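Local coordinates for biofilm-surface layer protein A (Bacillus subtilis, PDB 4BHU) that self-assembles into a stable, mechanically resistant layer on the surface of biofilms, making them hydrophobic, and is required for complex colony architecture, at residues I[99-104]-I[122-127]; I[8-13]-I[25-30]; I[51-56]-I[91-96]. The protein carries 1 engineered substitution. All blocks are in the same frame, centred on the assembly; numbering follows the deposited sequence. Where two conformers were deposited one is given.

Interaction 1: I[99-104]-I[122-127]; sequences AGTYTF and SIDVAK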
loop_
_atom_site.group_PDB
_atom_site.type_symbol
_atom_site.label_atom_id
_atom_site.label_comp_id
_atom_site.label_asym_id
_atom_site.label_seq_id
_atom_site.Cartn_x
_atom_site.Cartn_y
_atom_site.Cartn_z
ATOM N N ALA I 99 -42.809 -37.768 20.426
ATOM C CA ALA I 99 -42.662 -37.016 21.653
ATOM C C ALA I 99 -41.415 -37.422 22.427
ATOM O O ALA I 99 -41.035 -38.606 22.476
ATOM C CB ALA I 99 -43.911 -37.161 22.525
ATOM N N GLY I 100 -40.781 -36.414 23.029
ATOM C CA GLY I 100 -39.546 -36.593 23.766
ATOM C C GLY I 100 -38.746 -35.291 23.807
ATOM O O GLY I 100 -39.153 -34.273 23.247
ATOM N N THR I 101 -37.609 -35.320 24.487
ATOM C CA THR I 101 -36.710 -34.177 24.477
ATOM C C THR I 101 -35.658 -34.408 23.393
ATOM O O THR I 101 -35.114 -35.514 23.267
ATOM C CB THR I 101 -36.031 -33.981 25.835
ATOM O OG1 THR I 101 -35.213 -35.123 26.129
ATOM C CG2 THR I 101 -37.069 -33.818 26.915
ATOM N N TYR I 102 -35.389 -33.356 22.615
ATOM C CA TYR I 102 -34.427 -33.404 21.517
ATOM C C TYR I 102 -33.361 -32.327 21.700
ATOM O O TYR I 102 -33.688 -31.142 21.883
ATOM C CB TYR I 102 -35.148 -33.184 20.193
ATOM C CG TYR I 102 -36.048 -34.333 19.813
ATOM C CD1 TYR I 102 -37.316 -34.461 20.368
ATOM C CD2 TYR I 102 -35.624 -35.303 18.899
ATOM C CE1 TYR I 102 -38.146 -35.513 20.017
ATOM C CE2 TYR I 102 -36.442 -36.346 18.535
ATOM C CZ TYR I 102 -37.699 -36.457 19.101
ATOM O OH TYR I 102 -38.512 -37.510 18.734
ATOM N N THR I 103 -32.101 -32.750 21.644
ATOM C CA THR I 103 -30.969 -31.872 21.900
ATOM C C THR I 103 -30.215 -31.499 20.623
ATOM O O THR I 103 -29.839 -32.362 19.819
ATOM C CB THR I 103 -29.969 -32.517 22.882
ATOM O OG1 THR I 103 -30.645 -32.895 24.090
ATOM C CG2 THR I 103 -28.831 -31.539 23.209
ATOM N N PHE I 104 -30.005 -30.197 20.466
ATOM C CA PHE I 104 -29.274 -29.630 19.347
ATOM C C PHE I 104 -27.923 -29.137 19.847
ATOM O O PHE I 104 -27.799 -28.691 20.991
ATOM C CB PHE I 104 -30.039 -28.449 18.753
ATOM C CG PHE I 104 -31.373 -28.818 18.185
ATOM C CD1 PHE I 104 -32.468 -28.984 19.012
ATOM C CD2 PHE I 104 -31.533 -29.019 16.824
ATOM C CE1 PHE I 104 -33.698 -29.324 18.490
ATOM C CE2 PHE I 104 -32.766 -29.363 16.292
ATOM C CZ PHE I 104 -33.849 -29.517 17.130
ATOM N N SER I 122 -32.105 -27.757 24.257
ATOM C CA SER I 122 -33.090 -28.811 23.986
ATOM C C SER I 122 -34.471 -28.242 23.763
ATOM O O SER I 122 -34.769 -27.141 24.224
ATOM C CB SER I 122 -33.151 -29.784 25.165
ATOM O OG SER I 122 -31.991 -30.589 25.211
ATOM N N ILE I 123 -35.305 -28.988 23.044
ATOM C CA ILE I 123 -36.737 -28.698 22.961
ATOM C C ILE I 123 -37.583 -29.911 23.408
ATOM O O ILE I 123 -37.153 -31.065 23.299
ATOM C CB ILE I 123 -37.195 -28.302 21.536
ATOM C CG1 ILE I 123 -36.821 -29.390 20.536
ATOM C CG2 ILE I 123 -36.618 -26.951 21.130
ATOM C CD1 ILE I 123 -37.335 -29.131 19.133
ATOM N N ASP I 124 -38.780 -29.629 23.915
ATOM C CA ASP I 124 -39.735 -30.666 24.297
ATOM C C ASP I 124 -40.795 -30.790 23.206
ATOM O O ASP I 124 -41.507 -29.827 22.917
ATOM C CB ASP I 124 -40.426 -30.291 25.616
ATOM C CG ASP I 124 -39.491 -30.325 26.810
ATOM O OD1 ASP I 124 -38.587 -31.180 26.852
ATOM O OD2 ASP I 124 -39.664 -29.485 27.719
ATOM N N VAL I 125 -40.899 -31.961 22.582
ATOM C CA VAL I 125 -41.991 -32.211 21.641
ATOM C C VAL I 125 -43.123 -32.925 22.393
ATOM O O VAL I 125 -42.910 -33.977 22.993
ATOM C CB VAL I 125 -41.541 -33.063 20.449
ATOM C CG1 VAL I 125 -42.743 -33.416 19.563
ATOM C CG2 VAL I 125 -40.486 -32.314 19.633
ATOM N N ALA I 126 -44.323 -32.352 22.369
ATOM C CA ALA I 126 -45.390 -32.841 23.242
ATOM C C ALA I 126 -46.131 -34.056 22.674
ATOM O O ALA I 126 -46.434 -34.102 21.484
ATOM C CB ALA I 126 -46.372 -31.721 23.540
ATOM N N LYS I 127 -46.413 -35.026 23.554
ATOM C CA LYS I 127 -47.348 -36.123 23.276
ATOM C C LYS I 127 -48.716 -35.602 22.866
ATOM O O LYS I 127 -49.282 -34.735 23.532
ATOM C CB LYS I 127 -47.544 -37.000 24.523
ATOM C CG LYS I 127 -46.759 -38.303 24.527
ATOM C CD LYS I 127 -47.499 -39.408 25.288
ATOM C CE LYS I 127 -47.685 -39.087 26.775
ATOM N NZ LYS I 127 -48.581 -40.091 27.445
#

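Interaction 2: I[8-13]-I[25-30]; sequences LFATIT and IELTYR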
loop_
_atom_site.group_PDB
_atom_site.type_symbol
_atom_site.label_atom_id
_atom_site.label_comp_id
_atom_site.label_asym_id
_atom_site.label_seq_id
_atom_site.Cartn_x
_atom_site.Cartn_y
_atom_site.Cartn_z
ATOM N N LEU I 8 -26.346 -21.561 23.002
ATOM C CA LEU I 8 -27.278 -21.954 21.952
ATOM C C LEU I 8 -28.682 -21.919 22.499
ATOM O O LEU I 8 -28.956 -22.389 23.607
ATOM C CB LEU I 8 -26.964 -23.350 21.400
ATOM C CG LEU I 8 -27.968 -23.847 20.341
ATOM C CD1 LEU I 8 -27.901 -23.025 19.064
ATOM C CD2 LEU I 8 -27.759 -25.326 20.041
ATOM N N PHE I 9 -29.567 -21.329 21.720
ATOM C CA PHE I 9 -30.971 -21.278 22.055
ATOM C C PHE I 9 -31.720 -22.140 21.053
ATOM O O PHE I 9 -31.556 -21.977 19.842
ATOM C CB PHE I 9 -31.487 -19.849 21.983
ATOM C CG PHE I 9 -30.779 -18.914 22.914
ATOM C CD1 PHE I 9 -31.109 -18.879 24.259
ATOM C CD2 PHE I 9 -29.767 -18.087 22.448
ATOM C CE1 PHE I 9 -30.453 -18.026 25.123
ATOM C CE2 PHE I 9 -29.106 -17.230 23.307
ATOM C CZ PHE I 9 -29.447 -17.201 24.647
ATOM N N ALA I 10 -32.536 -23.050 21.574
ATOM C CA ALA I 10 -33.342 -23.945 20.757
ATOM C C ALA I 10 -34.802 -23.732 21.116
ATOM O O ALA I 10 -35.204 -23.940 22.250
ATOM C CB ALA I 10 -32.929 -25.393 21.005
ATOM N N THR I 11 -35.597 -23.306 20.150
ATOM C CA THR I 11 -36.985 -23.000 20.428
ATOM C C THR I 11 -37.897 -23.423 19.288
ATOM O O THR I 11 -37.583 -23.233 18.116
ATOM C CB THR I 11 -37.177 -21.488 20.687
ATOM O OG1 THR I 11 -36.445 -21.105 21.861
ATOM C CG2 THR I 11 -38.651 -21.151 20.872
ATOM N N ILE I 12 -39.040 -23.997 19.648
ATOM C CA ILE I 12 -40.091 -24.274 18.689
ATOM C C ILE I 12 -40.913 -23.002 18.557
ATOM O O ILE I 12 -41.508 -22.553 19.527
ATOM C CB ILE I 12 -41.000 -25.434 19.162
ATOM C CG1 ILE I 12 -40.171 -26.710 19.385
ATOM C CG2 ILE I 12 -42.118 -25.658 18.159
ATOM C CD1 ILE I 12 -40.960 -27.874 20.053
ATOM N N THR I 13 -40.952 -22.428 17.359
ATOM C CA THR I 13 -41.534 -21.104 17.167
ATOM C C THR I 13 -42.867 -21.104 16.434
ATOM O O THR I 13 -43.545 -20.076 16.390
ATOM C CB THR I 13 -40.574 -20.191 16.381
ATOM O OG1 THR I 13 -40.371 -20.733 15.074
ATOM C CG2 THR I 13 -39.233 -20.064 17.107
ATOM N N ILE I 25 -38.721 -24.418 13.874
ATOM C CA ILE I 25 -37.741 -24.421 14.937
ATOM C C ILE I 25 -36.675 -23.358 14.644
ATOM O O ILE I 25 -36.326 -23.104 13.479
ATOM C CB ILE I 25 -37.082 -25.815 15.116
ATOM C CG1 ILE I 25 -38.151 -26.914 15.157
ATOM C CG2 ILE I 25 -36.227 -25.864 16.390
ATOM C CD1 ILE I 25 -38.585 -27.406 13.764
ATOM N N GLU I 26 -36.184 -22.728 15.709
ATOM C CA GLU I 26 -35.094 -21.764 15.589
ATOM C C GLU I 26 -33.935 -22.173 16.447
ATOM O O GLU I 26 -34.070 -22.340 17.670
ATOM C CB GLU I 26 -35.546 -20.348 15.981
ATOM C CG GLU I 26 -36.320 -19.651 14.884
ATOM C CD GLU I 26 -36.558 -18.157 15.148
ATOM O OE1 GLU I 26 -36.019 -17.616 16.144
ATOM O OE2 GLU I 26 -37.296 -17.545 14.343
ATOM N N LEU I 27 -32.781 -22.322 15.805
ATOM C CA LEU I 27 -31.543 -22.513 16.530
ATOM C C LEU I 27 -30.688 -21.257 16.377
ATOM O O LEU I 27 -30.337 -20.853 15.252
ATOM C CB LEU I 27 -30.803 -23.739 16.013
ATOM C CG LEU I 27 -31.711 -24.966 15.875
ATOM C CD1 LEU I 27 -30.953 -26.064 15.182
ATOM C CD2 LEU I 27 -32.205 -25.422 17.237
ATOM N N THR I 28 -30.371 -20.640 17.512
ATOM C CA THR I 28 -29.612 -19.388 17.518
ATOM C C THR I 28 -28.333 -19.517 18.321
ATOM O O THR I 28 -28.364 -19.619 19.544
ATOM C CB THR I 28 -30.441 -18.242 18.085
ATOM O OG1 THR I 28 -31.647 -18.114 17.323
ATOM C CG2 THR I 28 -29.647 -16.931 18.018
ATOM N N TYR I 29 -27.206 -19.546 17.618
ATOM C CA TYR I 29 -25.909 -19.669 18.260
ATOM C C TYR I 29 -25.367 -18.273 18.446
ATOM O O TYR I 29 -25.311 -17.479 17.499
ATOM C CB TYR I 29 -24.963 -20.482 17.389
ATOM C CG TYR I 29 -23.566 -20.669 17.925
ATOM C CD1 TYR I 29 -23.302 -21.594 18.918
ATOM C CD2 TYR I 29 -22.498 -19.955 17.393
ATOM C CE1 TYR I 29 -22.035 -21.793 19.375
ATOM C CE2 TYR I 29 -21.226 -20.148 17.837
ATOM C CZ TYR I 29 -20.993 -21.058 18.838
ATOM O OH TYR I 29 -19.717 -21.246 19.284
ATOM N N ARG I 30 -24.994 -17.970 19.676
ATOM C CA ARG I 30 -24.424 -16.669 19.982
ATOM C C ARG I 30 -23.086 -16.855 20.620
ATOM O O ARG I 30 -23.000 -17.270 21.773
ATOM C CB ARG I 30 -25.330 -15.897 20.918
ATOM C CG ARG I 30 -26.502 -15.256 20.202
ATOM C CD ARG I 30 -27.153 -14.246 21.096
ATOM N NE ARG I 30 -28.448 -13.811 20.594
ATOM C CZ ARG I 30 -29.385 -13.251 21.358
ATOM N NH1 ARG I 30 -29.174 -13.065 22.659
ATOM N NH2 ARG I 30 -30.535 -12.877 20.821
HETATM O O HOH W 1 -38.938 -19.159 13.257
#

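Interaction 3: I[51-56]-I[91-96]; sequences NTKDTM and LNNKTL. Engineered in segment 51-56: Met56 (natural residue Leu).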
loop_
_atom_site.group_PDB
_atom_site.type_symbol
_atom_site.label_atom_id
_atom_site.label_comp_id
_atom_site.label_asym_id
_atom_site.label_seq_id
_atom_site.Cartn_x
_atom_site.Cartn_y
_atom_site.Cartn_z
ATOM N N ASN I 51 -32.782 -28.641 4.958
ATOM C CA ASN I 51 -32.742 -28.650 3.506
ATOM C C ASN I 51 -32.613 -27.214 3.032
ATOM O O ASN I 51 -32.547 -26.293 3.853
ATOM C CB ASN I 51 -33.986 -29.335 2.922
ATOM C CG ASN I 51 -35.282 -28.633 3.289
ATOM O OD1 ASN I 51 -35.396 -27.408 3.217
ATOM N ND2 ASN I 51 -36.280 -29.420 3.672
ATOM N N THR I 52 -32.571 -27.022 1.718
ATOM C CA THR I 52 -32.282 -25.717 1.128
ATOM C C THR I 52 -33.440 -24.726 1.210
ATOM O O THR I 52 -33.317 -23.612 0.714
ATOM C CB THR I 52 -31.873 -25.864 -0.339
ATOM O OG1 THR I 52 -32.911 -26.549 -1.047
ATOM C CG2 THR I 52 -30.585 -26.660 -0.450
ATOM N N LYS I 53 -34.560 -25.134 1.813
ATOM C CA LYS I 53 -35.651 -24.197 2.111
ATOM C C LYS I 53 -35.429 -23.590 3.494
ATOM O O LYS I 53 -36.060 -22.608 3.865
ATOM C CB LYS I 53 -37.033 -24.876 2.050
ATOM C CG LYS I 53 -37.565 -25.155 0.634
ATOM C CD LYS I 53 -38.825 -26.066 0.645
ATOM C CE LYS I 53 -40.100 -25.331 1.116
ATOM N NZ LYS I 53 -41.330 -26.204 1.180
ATOM N N ASP I 54 -34.531 -24.188 4.266
ATOM C CA ASP I 54 -34.166 -23.617 5.551
ATOM C C ASP I 54 -33.156 -22.499 5.332
ATOM O O ASP I 54 -32.599 -22.367 4.250
ATOM C CB ASP I 54 -33.643 -24.715 6.472
ATOM C CG ASP I 54 -34.707 -25.768 6.752
ATOM O OD1 ASP I 54 -35.873 -25.367 6.956
ATOM O OD2 ASP I 54 -34.404 -26.981 6.733
ATOM N N THR I 55 -32.926 -21.683 6.348
ATOM C CA THR I 55 -32.099 -20.509 6.165
ATOM C C THR I 55 -31.147 -20.329 7.326
ATOM O O THR I 55 -31.429 -20.745 8.459
ATOM C CB THR I 55 -32.961 -19.214 6.021
ATOM O OG1 THR I 55 -33.623 -18.934 7.261
ATOM C CG2 THR I 55 -34.012 -19.356 4.906
HETATM N N MSE I 56 -30.006 -19.716 7.025
HETATM C CA MSE I 56 -29.043 -19.288 8.024
HETATM C C MSE I 56 -28.920 -17.758 7.920
HETATM O O MSE I 56 -28.582 -17.235 6.856
HETATM C CB MSE I 56 -27.701 -19.933 7.719
HETATM C CG MSE I 56 -26.638 -19.635 8.703
HETATM SE SE MSE I 56 -26.958 -20.615 10.358
HETATM C CE MSE I 56 -26.429 -22.426 9.764
ATOM N N LEU I 91 -35.308 -23.679 10.833
ATOM C CA LEU I 91 -35.854 -24.908 10.248
ATOM C C LEU I 91 -37.332 -24.644 10.013
ATOM O O LEU I 91 -38.109 -24.572 10.961
ATOM C CB LEU I 91 -35.657 -26.098 11.185
ATOM C CG LEU I 91 -34.196 -26.371 11.555
ATOM C CD1 LEU I 91 -34.066 -27.498 12.569
ATOM C CD2 LEU I 91 -33.365 -26.656 10.294
ATOM N N ASN I 92 -37.705 -24.472 8.755
ATOM C CA ASN I 92 -39.053 -24.039 8.402
ATOM C C ASN I 92 -39.998 -25.166 7.957
ATOM O O ASN I 92 -39.608 -26.070 7.203
ATOM C CB ASN I 92 -38.963 -23.001 7.293
ATOM C CG ASN I 92 -38.299 -21.721 7.753
ATOM O OD1 ASN I 92 -38.463 -21.300 8.897
ATOM N ND2 ASN I 92 -37.536 -21.105 6.864
ATOM N N ASN I 93 -41.246 -25.104 8.425
ATOM C CA ASN I 93 -42.278 -26.009 7.919
ATOM C C ASN I 93 -41.854 -27.474 8.060
ATOM O O ASN I 93 -41.789 -28.197 7.078
ATOM C CB ASN I 93 -42.555 -25.674 6.444
ATOM C CG ASN I 93 -43.784 -26.393 5.888
ATOM O OD1 ASN I 93 -44.683 -26.793 6.633
ATOM N ND2 ASN I 93 -43.827 -26.549 4.564
ATOM N N LYS I 94 -41.552 -27.890 9.287
ATOM C CA LYS I 94 -41.082 -29.244 9.568
ATOM C C LYS I 94 -42.161 -30.097 10.242
ATOM O O LYS I 94 -43.024 -29.573 10.939
ATOM C CB LYS I 94 -39.878 -29.196 10.516
ATOM C CG LYS I 94 -38.688 -28.401 10.003
ATOM C CD LYS I 94 -38.111 -29.008 8.746
ATOM C CE LYS I 94 -37.028 -28.128 8.156
ATOM N NZ LYS I 94 -36.460 -28.735 6.927
ATOM N N THR I 95 -42.072 -31.416 10.063
ATOM C CA THR I 95 -42.866 -32.359 10.844
ATOM C C THR I 95 -42.172 -32.703 12.158
ATOM O O THR I 95 -41.109 -33.317 12.165
ATOM C CB THR I 95 -43.095 -33.671 10.061
ATOM O OG1 THR I 95 -43.898 -33.409 8.901
ATOM C CG2 THR I 95 -43.779 -34.712 10.955
ATOM N N LEU I 96 -42.752 -32.308 13.281
ATOM C CA LEU I 96 -42.138 -32.638 14.555
ATOM C C LEU I 96 -42.149 -34.155 14.768
ATOM O O LEU I 96 -43.153 -34.803 14.518
ATOM C CB LEU I 96 -42.855 -31.939 15.707
ATOM C CG LEU I 96 -42.762 -30.407 15.765
ATOM C CD1 LEU I 96 -43.437 -29.897 17.031
ATOM C CD2 LEU I 96 -41.309 -29.938 15.707
HETATM O O HOH W 2 -37.387 -26.611 5.092
#

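Interaction 1: I[99-104]-I[122-127]
Tyr102 and Ile123 face each other as a hydrogen-bonded pair in the antiparallel beta hairpin of strands 100-109 and 119-125, with Tyr102 N 3.0 Å from Ile123 O and Ile123 N 2.9 Å from Tyr102 O. A second such pair, Gly100 with Val125, again bonded in both directions, carries the ladder toward the open end of the hairpin. At the phi of 155° adopted by Gly100, a CB would press on the carbonyl oxygen of Ala99.

The tyrosine can be followed outward from the sheet. Its CB lies 4.2 Å from CG1 of Ile123. CG stands anti to the carbonyl carbon (chi1 -69°), and the side chain passes obliquely by Val125, whose CG2 is 3.9 Å from Tyr102 CD1 and 4.0 Å from Tyr102 CE1. At the tip, OH is hydrogen-bonded to the carbonyl oxygen of Ala98, and the ring also meets Phe48 edge-to-face.

On this same inner side, Ile123 CG1 approaches Phe104 CE1 in the plane of the phenyl ring, at its edge, and CD1 touches the same CE1 at 3.7 Å. These groups pack onto Ala10 in strand 7-12.

Polar side chains occupy the other face. There Thr103 and Ser122 form a non-hydrogen-bonded backbone pair that is joined through the side chains instead: Thr103 OG1 lies 2.9 Å from Ser122 OG, and either hydroxyl could be the donor.

Interaction 2: I[8-13]-I[25-30]
Phe9 and Thr28 grip each other through both backbone groups, as do Thr11 and Glu26, so that four N-H...O bonds join the two segments in the beta hairpin of strands 7-12 and 22-30. The two segments run almost exactly antiparallel, at 170°, and the bond from Glu26 N to Thr11 O measures 2.8 Å.

On the inward face, Ala10 CB meets Leu27 CD2 at 3.8 Å, while Leu8 CD1 lies over the backbone of the partner strand, 3.5 Å from Thr28 O. Ile25 CG2, anti to its own backbone N, comes to 3.4 Å from Thr11 O.

The outward face is more polar, with Thr11, Glu26 and Thr28 beside Phe9. The extended Arg30 brings its CD to the edge of the Phe9 ring, 4.2 Å from CE2. That same CE2 sits over one face of the guanidinium, with the two planes 65° apart. At the other end Thr13 CG2 rests against Glu26 CG at 3.7 Å, the side chains crossing at about a right angle, and a water bridges Thr13 OG1 and Glu26 OE2.

Farther out, Arg30 NE is held by a salt bridge to Glu86; Glu26 OE2 has a long, weak ion pair with Lys90.

Strand 22-30 is the middle strand of its sheet, bonded on its other edge to strand 90-95. The inward residues Leu8, Leu27 and Tyr29 pack on Phe42 of strand 39-43, and Ala10 and Ile12 on Ile123 of strand 119-125, which places the hairpin against the second sheet of an immunoglobulin-like sandwich.

Interaction 3: I[51-56]-I[91-96]
Asp54 meets Leu91 with their CA atoms 5.2 Å apart, where a type I turn from Asn51 to Asp54 abuts the corner that strand 90-95 turns at Asn93. At that corner Asn93 takes left-handed backbone angles (55°/57°), and with Lys94 it faces Ser23 in a G1 beta bulge. Within the turn, Asn51 OD1 accepts from Lys53 N, an Asx turn.

The carboxylate of Asp54 is the hub. Its OD1 accepts from Asn92 N at 2.7 Å, and its OD2 from Asn51 N at 2.9 Å; each donor comes from the anti side and lies clearly out of the carboxylate plane. The syn lone pair of OD2 is left to Lys94 NZ, 2.7 Å away in a salt bridge, the two side chains meeting tip to tip. The Lys94 chain bends at CD (chi2 -63°) and is extended beyond it to NZ. Its ammonium is also bonded to the carbonyl oxygen of Thr49 and to a water that contacts Asn51 OD1 and Asp54 OD1.

Three protein donors thus hold the buried carboxylate and fix its rotation, tying turn to bulge. Such a setting would probably stabilise the charged form of Asp54 and, in return, that of Lys94.

In the fold
From the N terminus, interaction 2 comes first, closing the hairpin 7-12/22-30. The chain then crosses to the larger sheet at strand 39-43 before reaching 51-56, and interaction 3 closes the long excursion back to 91-96. Shortly afterwards strand 100-109 begins the hairpin closed by interaction 1. The three follow in series, none nested or crossed. Interactions 2 and 3 both reach the three-stranded sheet, where strands 22-30 and 90-95 are neighbours, Ile25 O and Leu91 N lying 2.9 Å apart in a probable hydrogen bond. Interactions 1 and 2 meet across the sandwich, with Phe104 CD2 3.4 Å from Leu27 CD1. Interactions 1 and 3, centres about 17 Å apart, touch through Val125 and Leu96.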